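Local structure of uncharacterized protein VP1736 (Vibrio parahaemolyticus, 3LXQ) at residues E94-Q99 with P108-L113; V101-G106 with E115-G120; T124-T129 with I301-H306. The protein is of unknown function but contains a sulfatase-family domain of the alkaline phosphatase clan, with a mixed central beta-sheet between helices. One frame throughout, in Å; residues are numbered along the deposited sequence.

Interaction 1 of 3, residues E94-Q99 with P108-L113; sequences ESLGAQ and PLTPNL
In the loop-to-helix half of a beta-alpha-beta connection, L96, three residues beyond strand 87-93, meets L113 in the first turn of helix 111-118. Both leucines place CG anti to the backbone N (chi1 -168° and -176°), and in this setting they reach for each other tip to tip, with L96 CD2 lying 4.1 Å from L113 CD2. The other branch of L96 takes a separate partner: its CD1 stands 4.3 Å from CG2 of T110, the residue at the N-cap position. T110 makes no side-chain cap there. Its OG1 bonds instead to D114 and to the backbone N of G102, while its methyl CG2 is the atom nearest L96. The loop is bent at L96 itself, the centre of an inverse gamma turn in which G97 N donates to S95 O at 2.9 Å. No hydrogen bond crosses between 94-99 and 108-113, and all three touching residues are buried. Around them, A304 and P324 of two sheet strands pack on L96, and V302 packs on L113. Strand 87-93, loop, helix 111-118 packed on strands 298-304 and 322-328, then strand 121-127 form a beta-alpha-beta unit of the alpha/beta fold, consistent with the alkaline phosphatase clan.

Interaction 2 of 3, residues V101-G106 with E115-G120; sequences VGSLGG and ELMQEG
Selenomethionine M117 leaves helix 111-118 with CG anti to its own carbonyl carbon; this chi1 (-69°) brings CG to the loop 101-106, and the bend at chi2 (-97°) carries SE alongside it. S103 answers with OG set between its backbone N and carbonyl carbon (chi1 65°). That rotation puts OG 3.5 Å from M117 CG and 3.9 Å from M117 SE, a van der Waals approach of a hydroxyl to the selenomethionine side chain. L104 comes in from another direction: although its CB does not aim at the helix, its end swings nearer, and CD1 stops 4.1 Å from M117 SE, the two side chains crossing at about a right angle.

S103 and L104 sit in two overlapping beta-turns, 101-104 and 102-105, whose central backbone angles fit type I, within the long loop that joins strand 87-93 to helix 111-118 and folds back beside the helix it leads into. V101 O gathers the turns, accepting from L104 N at 3.1 Å and from G106 N at 3.0 Å on opposite faces of its plane. G105 N adds a bond of 2.9 Å to G102 O. One polar link to the helix is D114, whose OD1 accepts from S103 N. Strand 322-328 also touches both side chains, P324 against L104 and L326 against M117.

Interaction 3 of 3, residues T124-T129 with I301-H306; sequences TQMYAT and IVIADH
M126 and I303 point toward each other across the sheet, although their CA atoms are 9.2 Å apart, a spacing consistent with the strand that runs between theirs. M126 is a selenomethionine whose CG is anti to the backbone N (chi1 -177°); this carries CG to within 4.3 Å of I303 CD1, a purely apolar touch. Further along, the two chains converge, the CA atoms of A128 and H306 being 5.5 Å apart. A128 turns its CB to the backbone rather than to a side chain, resting 4.0 Å from D305 O and equally far from H306 CA. The imidazole of H306 leads away from A128, and D305 OD1 lies 3.1 Å above one face of that ring, offset toward its rim. The polar ends of D305 and H306 meet at S133, whose OG bonds to D305 OD2 and H306 NE2. Strand 322-328 lies between strands 121-127 and 298-304, antiparallel to both, and its A325 touches M126 and I303 alike. Helix 346-353 covers the same pair through M346, while on strand 87-93 the neighbours are I90 against I301 and L92 against D305.

Overall arrangement
Interactions 1 and 2 share helix 111-118, the first gripping its start and the second its later turn, and their segments alternate along the chain. They meet where T110 OG1 bonds to G102 N and A98 packs on L104. The centre of interaction 3 lies about 6 Å from the centre of the chain, those of interactions 1 and 2 about 15 and 18 Å. Interaction 3 joins two strands and the loops that follow them, while the other two hold loop to helix. All three lack hydrogen bonds across their segments. Interactions 1 and 3 are buried; interaction 2, partly exposed, brings a serine hydroxyl against selenomethionine. S95 N bonds to D305 OD1, linking interactions 1 and 3.

Interaction 1 of 3, residues E94-Q99 with P108-L113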
loop_
_atom_site.group_PDB
_atom_site.type_symbol
_atom_site.label_atom_id
_atom_site.label_comp_id
_atom_site.label_asym_id
_atom_site.label_seq_id
_atom_site.Cartn_x
_atom_site.Cartn_y
_atom_site.Cartn_z
ATOM N N GLU A 94 8.526 -3.799 -4.244
ATOM C CA GLU A 94 9.602 -2.909 -3.828
ATOM C C GLU A 94 9.938 -1.870 -4.888
ATOM O O GLU A 94 10.356 -2.214 -5.995
ATOM C CB GLU A 94 10.869 -3.702 -3.482
ATOM C CG GLU A 94 12.112 -2.820 -3.197
ATOM C CD GLU A 94 11.882 -1.880 -2.032
ATOM O OE1 GLU A 94 12.084 -0.656 -2.177
ATOM O OE2 GLU A 94 11.470 -2.374 -0.961
ATOM N N SER A 95 9.773 -0.600 -4.517
ATOM C CA SER A 95 10.188 0.556 -5.330
ATOM C C SER A 95 9.594 0.632 -6.738
ATOM O O SER A 95 10.112 1.354 -7.588
ATOM C CB SER A 95 11.714 0.662 -5.385
ATOM O OG SER A 95 12.229 0.925 -4.100
ATOM N N LEU A 96 8.480 -0.069 -6.969
ATOM C CA LEU A 96 7.861 -0.086 -8.291
ATOM C C LEU A 96 7.033 1.184 -8.553
ATOM O O LEU A 96 5.817 1.169 -8.489
ATOM C CB LEU A 96 7.025 -1.354 -8.482
ATOM C CG LEU A 96 6.549 -1.661 -9.913
ATOM C CD1 LEU A 96 7.706 -1.971 -10.808
ATOM C CD2 LEU A 96 5.541 -2.819 -9.940
ATOM N N GLY A 97 7.710 2.289 -8.842
ATOM C CA GLY A 97 7.029 3.528 -9.184
ATOM C C GLY A 97 6.407 3.464 -10.561
ATOM O O GLY A 97 6.803 2.640 -11.398
ATOM N N ALA A 98 5.444 4.352 -10.800
ATOM C CA ALA A 98 4.741 4.438 -12.080
ATOM C C ALA A 98 5.662 4.794 -13.237
ATOM O O ALA A 98 5.364 4.455 -14.391
ATOM C CB ALA A 98 3.588 5.460 -11.996
ATOM N N GLN A 99 6.758 5.495 -12.924
ATOM C CA GLN A 99 7.783 5.848 -13.909
ATOM C C GLN A 99 8.385 4.616 -14.601
ATOM O O GLN A 99 8.913 4.717 -15.715
ATOM C CB GLN A 99 8.879 6.728 -13.281
ATOM C CG GLN A 99 9.782 6.020 -12.257
ATOM C CD GLN A 99 10.879 6.917 -11.674
ATOM O OE1 GLN A 99 11.473 7.736 -12.369
ATOM N NE2 GLN A 99 11.154 6.747 -10.388
ATOM N N PRO A 108 9.250 1.318 -20.852
ATOM C CA PRO A 108 8.695 -0.003 -21.188
ATOM C C PRO A 108 9.377 -1.118 -20.399
ATOM O O PRO A 108 10.099 -1.936 -20.962
ATOM C CB PRO A 108 8.953 -0.133 -22.694
ATOM C CG PRO A 108 10.118 0.756 -22.967
ATOM C CD PRO A 108 10.077 1.869 -21.947
ATOM N N LEU A 109 9.127 -1.136 -19.096
ATOM C CA LEU A 109 9.832 -2.017 -18.172
ATOM C C LEU A 109 8.968 -3.120 -17.577
ATOM O O LEU A 109 9.484 -4.006 -16.893
ATOM C CB LEU A 109 10.446 -1.193 -17.039
ATOM C CG LEU A 109 11.953 -0.973 -16.901
ATOM C CD1 LEU A 109 12.709 -0.854 -18.235
ATOM C CD2 LEU A 109 12.213 0.243 -16.009
ATOM N N THR A 110 7.661 -3.067 -17.825
ATOM C CA THR A 110 6.733 -3.998 -17.177
ATOM C C THR A 110 5.749 -4.702 -18.123
ATOM O O THR A 110 4.544 -4.661 -17.867
ATOM C CB THR A 110 5.901 -3.296 -16.066
ATOM O OG1 THR A 110 5.277 -2.131 -16.615
ATOM C CG2 THR A 110 6.775 -2.918 -14.857
ATOM N N PRO A 111 6.247 -5.386 -19.183
ATOM C CA PRO A 111 5.307 -5.995 -20.137
ATOM C C PRO A 111 4.369 -7.062 -19.551
ATOM O O PRO A 111 3.219 -7.145 -19.982
ATOM C CB PRO A 111 6.217 -6.596 -21.214
ATOM C CG PRO A 111 7.545 -6.737 -20.579
ATOM C CD PRO A 111 7.649 -5.636 -19.568
ATOM N N ASN A 112 4.842 -7.869 -18.600
ATOM C CA ASN A 112 3.966 -8.837 -17.935
ATOM C C ASN A 112 2.867 -8.154 -17.135
ATOM O O ASN A 112 1.708 -8.546 -17.229
ATOM C CB ASN A 112 4.747 -9.790 -17.029
ATOM C CG ASN A 112 5.618 -10.767 -17.812
ATOM O OD1 ASN A 112 5.139 -11.494 -18.687
ATOM N ND2 ASN A 112 6.907 -10.789 -17.493
ATOM N N LEU A 113 3.227 -7.133 -16.351
ATOM C CA LEU A 113 2.235 -6.393 -15.556
ATOM C C LEU A 113 1.249 -5.644 -16.448
ATOM O O LEU A 113 0.053 -5.673 -16.191
ATOM C CB LEU A 113 2.893 -5.435 -14.553
ATOM C CG LEU A 113 1.973 -4.656 -13.594
ATOM C CD1 LEU A 113 1.225 -5.597 -12.646
ATOM C CD2 LEU A 113 2.745 -3.593 -12.812
#

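Interaction 2 of 3, residues V101-G106 with E115-G120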
loop_
_atom_site.group_PDB
_atom_site.type_symbol
_atom_site.label_atom_id
_atom_site.label_comp_id
_atom_site.label_asym_id
_atom_site.label_seq_id
_atom_site.Cartn_x
_atom_site.Cartn_y
_atom_site.Cartn_z
ATOM N N VAL A 101 6.517 1.844 -15.201
ATOM C CA VAL A 101 5.392 1.052 -15.719
ATOM C C VAL A 101 4.911 1.514 -17.104
ATOM O O VAL A 101 4.389 2.619 -17.266
ATOM C CB VAL A 101 4.198 0.989 -14.724
ATOM C CG1 VAL A 101 3.136 0.026 -15.236
ATOM C CG2 VAL A 101 4.659 0.556 -13.344
ATOM N N GLY A 102 5.085 0.644 -18.095
ATOM C CA GLY A 102 4.660 0.919 -19.467
ATOM C C GLY A 102 3.195 1.313 -19.583
ATOM O O GLY A 102 2.875 2.348 -20.173
ATOM N N SER A 103 2.309 0.502 -19.003
ATOM C CA SER A 103 0.866 0.760 -19.076
ATOM C C SER A 103 0.451 2.057 -18.370
ATOM O O SER A 103 -0.649 2.551 -18.595
ATOM C CB SER A 103 0.054 -0.432 -18.551
ATOM O OG SER A 103 0.283 -0.648 -17.169
ATOM N N LEU A 104 1.336 2.608 -17.539
ATOM C CA LEU A 104 1.074 3.879 -16.863
ATOM C C LEU A 104 1.860 5.037 -17.477
ATOM O O LEU A 104 1.980 6.105 -16.880
ATOM C CB LEU A 104 1.341 3.768 -15.355
ATOM C CG LEU A 104 0.271 3.164 -14.434
ATOM C CD1 LEU A 104 -0.202 1.766 -14.869
ATOM C CD2 LEU A 104 0.786 3.111 -13.023
ATOM N N GLY A 105 2.388 4.815 -18.678
ATOM C CA GLY A 105 3.049 5.876 -19.436
ATOM C C GLY A 105 4.564 5.947 -19.334
ATOM O O GLY A 105 5.214 6.558 -20.188
ATOM N N GLY A 106 5.131 5.319 -18.307
ATOM C CA GLY A 106 6.578 5.345 -18.077
ATOM C C GLY A 106 7.371 4.452 -19.020
ATOM O O GLY A 106 6.899 4.093 -20.100
ATOM N N GLU A 115 0.135 -6.365 -19.346
ATOM C CA GLU A 115 -0.809 -7.331 -19.885
ATOM C C GLU A 115 -1.843 -7.707 -18.830
ATOM O O GLU A 115 -3.037 -7.722 -19.112
ATOM C CB GLU A 115 -0.059 -8.576 -20.361
ATOM C CG GLU A 115 -0.891 -9.524 -21.200
ATOM C CD GLU A 115 -1.165 -8.979 -22.588
ATOM O OE1 GLU A 115 -1.748 -7.875 -22.700
ATOM O OE2 GLU A 115 -0.803 -9.664 -23.572
ATOM N N LEU A 116 -1.369 -7.997 -17.617
ATOM C CA LEU A 116 -2.233 -8.331 -16.482
ATOM C C LEU A 116 -3.159 -7.174 -16.070
ATOM O O LEU A 116 -4.234 -7.390 -15.490
ATOM C CB LEU A 116 -1.380 -8.762 -15.292
ATOM C CG LEU A 116 -0.614 -10.077 -15.431
ATOM C CD1 LEU A 116 0.596 -10.090 -14.514
ATOM C CD2 LEU A 116 -1.532 -11.267 -15.152
HETATM N N MSE A 117 -2.725 -5.951 -16.373
HETATM C CA MSE A 117 -3.490 -4.732 -16.096
HETATM C C MSE A 117 -4.806 -4.714 -16.851
HETATM O O MSE A 117 -5.825 -4.297 -16.310
HETATM C CB MSE A 117 -2.683 -3.491 -16.474
HETATM C CG MSE A 117 -1.478 -3.222 -15.596
HETATM SE SE MSE A 117 -1.831 -1.919 -14.199
HETATM C CE MSE A 117 -3.050 -2.896 -13.107
ATOM N N GLN A 118 -4.765 -5.157 -18.107
ATOM C CA GLN A 118 -5.952 -5.238 -18.941
ATOM C C GLN A 118 -6.912 -6.284 -18.383
ATOM O O GLN A 118 -8.123 -6.202 -18.592
ATOM C CB GLN A 118 -5.589 -5.592 -20.395
ATOM C CG GLN A 118 -4.434 -4.791 -21.029
ATOM C CD GLN A 118 -4.500 -3.284 -20.775
ATOM O OE1 GLN A 118 -5.580 -2.683 -20.732
ATOM N NE2 GLN A 118 -3.329 -2.666 -20.607
ATOM N N GLU A 119 -6.365 -7.257 -17.661
ATOM C CA GLU A 119 -7.150 -8.378 -17.157
ATOM C C GLU A 119 -7.866 -8.094 -15.836
ATOM O O GLU A 119 -8.583 -8.956 -15.334
ATOM C CB GLU A 119 -6.276 -9.636 -17.050
ATOM C CG GLU A 119 -5.843 -10.190 -18.409
ATOM C CD GLU A 119 -4.724 -11.212 -18.323
ATOM O OE1 GLU A 119 -3.839 -11.193 -19.205
ATOM O OE2 GLU A 119 -4.730 -12.036 -17.384
ATOM N N GLY A 120 -7.695 -6.892 -15.277
ATOM C CA GLY A 120 -8.327 -6.589 -13.993
ATOM C C GLY A 120 -8.662 -5.148 -13.641
ATOM O O GLY A 120 -8.803 -4.277 -14.511
#

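Interaction 3 of 3, residues T124-T129 with I301-H306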
loop_
_atom_site.group_PDB
_atom_site.type_symbol
_atom_site.label_atom_id
_atom_site.label_comp_id
_atom_site.label_asym_id
_atom_site.label_seq_id
_atom_site.Cartn_x
_atom_site.Cartn_y
_atom_site.Cartn_z
ATOM N N THR A 124 -5.314 4.023 -12.028
ATOM C CA THR A 124 -4.396 4.866 -12.805
ATOM C C THR A 124 -4.016 6.117 -12.047
ATOM O O THR A 124 -3.141 6.870 -12.484
ATOM C CB THR A 124 -4.969 5.269 -14.183
ATOM O OG1 THR A 124 -6.065 6.182 -14.003
ATOM C CG2 THR A 124 -5.430 4.041 -14.956
ATOM N N GLN A 125 -4.669 6.330 -10.909
ATOM C CA GLN A 125 -4.385 7.475 -10.050
ATOM C C GLN A 125 -4.166 7.072 -8.588
ATOM O O GLN A 125 -4.689 7.715 -7.690
ATOM C CB GLN A 125 -5.510 8.522 -10.139
ATOM C CG GLN A 125 -5.525 9.290 -11.448
ATOM C CD GLN A 125 -4.258 10.098 -11.676
ATOM O OE1 GLN A 125 -3.752 10.178 -12.796
ATOM N NE2 GLN A 125 -3.750 10.716 -10.618
HETATM N N MSE A 126 -3.373 6.020 -8.392
HETATM C CA MSE A 126 -2.989 5.498 -7.091
HETATM C C MSE A 126 -1.713 6.155 -6.567
HETATM O O MSE A 126 -0.720 6.263 -7.285
HETATM C CB MSE A 126 -2.761 3.986 -7.188
HETATM C CG MSE A 126 -2.410 3.322 -5.864
HETATM SE SE MSE A 126 -3.802 3.450 -4.502
HETATM C CE MSE A 126 -5.291 2.738 -5.541
ATOM N N TYR A 127 -1.751 6.584 -5.307
ATOM C CA TYR A 127 -0.586 7.211 -4.675
ATOM C C TYR A 127 -0.194 6.569 -3.364
ATOM O O TYR A 127 -1.048 6.250 -2.526
ATOM C CB TYR A 127 -0.807 8.713 -4.497
ATOM C CG TYR A 127 -0.945 9.411 -5.821
ATOM C CD1 TYR A 127 -2.174 9.446 -6.483
ATOM C CD2 TYR A 127 0.154 10.002 -6.436
ATOM C CE1 TYR A 127 -2.313 10.053 -7.715
ATOM C CE2 TYR A 127 0.022 10.627 -7.670
ATOM C CZ TYR A 127 -1.217 10.653 -8.303
ATOM O OH TYR A 127 -1.350 11.246 -9.540
ATOM N N ALA A 128 1.106 6.358 -3.198
ATOM C CA ALA A 128 1.650 5.935 -1.919
ATOM C C ALA A 128 1.528 7.114 -0.958
ATOM O O ALA A 128 1.547 8.264 -1.389
ATOM C CB ALA A 128 3.111 5.489 -2.063
ATOM N N THR A 129 1.330 6.815 0.326
ATOM C CA THR A 129 1.340 7.838 1.374
ATOM C C THR A 129 2.766 8.222 1.780
ATOM O O THR A 129 2.983 9.272 2.406
ATOM C CB THR A 129 0.613 7.349 2.628
ATOM O OG1 THR A 129 1.258 6.165 3.085
ATOM C CG2 THR A 129 -0.871 7.050 2.347
ATOM N N ILE A 301 -3.590 -8.522 -5.140
ATOM C CA ILE A 301 -3.305 -7.129 -5.430
ATOM C C ILE A 301 -1.821 -6.957 -5.767
ATOM O O ILE A 301 -0.972 -7.416 -5.049
ATOM C CB ILE A 301 -3.852 -6.138 -4.321
ATOM C CG1 ILE A 301 -3.633 -4.683 -4.724
ATOM C CG2 ILE A 301 -3.247 -6.406 -2.934
ATOM C CD1 ILE A 301 -4.380 -3.706 -3.833
ATOM N N VAL A 302 -1.530 -6.338 -6.899
ATOM C CA VAL A 302 -0.155 -5.969 -7.232
ATOM C C VAL A 302 -0.066 -4.481 -6.940
ATOM O O VAL A 302 -0.728 -3.682 -7.592
ATOM C CB VAL A 302 0.193 -6.184 -8.719
ATOM C CG1 VAL A 302 1.641 -5.744 -9.001
ATOM C CG2 VAL A 302 -0.036 -7.640 -9.151
ATOM N N ILE A 303 0.749 -4.116 -5.958
ATOM C CA ILE A 303 0.883 -2.714 -5.570
ATOM C C ILE A 303 2.308 -2.428 -5.070
ATOM O O ILE A 303 2.916 -3.267 -4.404
ATOM C CB ILE A 303 -0.214 -2.299 -4.531
ATOM C CG1 ILE A 303 -0.318 -0.768 -4.425
ATOM C CG2 ILE A 303 0.003 -2.979 -3.174
ATOM C CD1 ILE A 303 -1.510 -0.262 -3.633
ATOM N N ALA A 304 2.844 -1.260 -5.417
ATOM C CA ALA A 304 4.163 -0.866 -4.913
ATOM C C ALA A 304 4.086 -0.397 -3.456
ATOM O O ALA A 304 2.997 -0.085 -2.930
ATOM C CB ALA A 304 4.785 0.215 -5.796
ATOM N N ASP A 305 5.238 -0.389 -2.793
ATOM C CA ASP A 305 5.340 0.194 -1.456
ATOM C C ASP A 305 5.617 1.697 -1.540
ATOM O O ASP A 305 5.288 2.437 -0.615
ATOM C CB ASP A 305 6.388 -0.538 -0.600
ATOM C CG ASP A 305 7.779 -0.527 -1.216
ATOM O OD1 ASP A 305 7.945 -0.151 -2.400
ATOM O OD2 ASP A 305 8.725 -0.891 -0.493
ATOM N N HIS A 306 6.202 2.122 -2.663
ATOM C CA HIS A 306 6.535 3.525 -2.962
ATOM C C HIS A 306 7.263 3.576 -4.314
ATOM O O HIS A 306 7.642 2.546 -4.859
ATOM C CB HIS A 306 7.445 4.130 -1.884
ATOM C CG HIS A 306 8.653 3.295 -1.585
ATOM N ND1 HIS A 306 9.833 3.403 -2.293
ATOM C CD2 HIS A 306 8.855 2.321 -0.670
ATOM C CE1 HIS A 306 10.713 2.542 -1.816
ATOM N NE2 HIS A 306 10.145 1.874 -0.829
#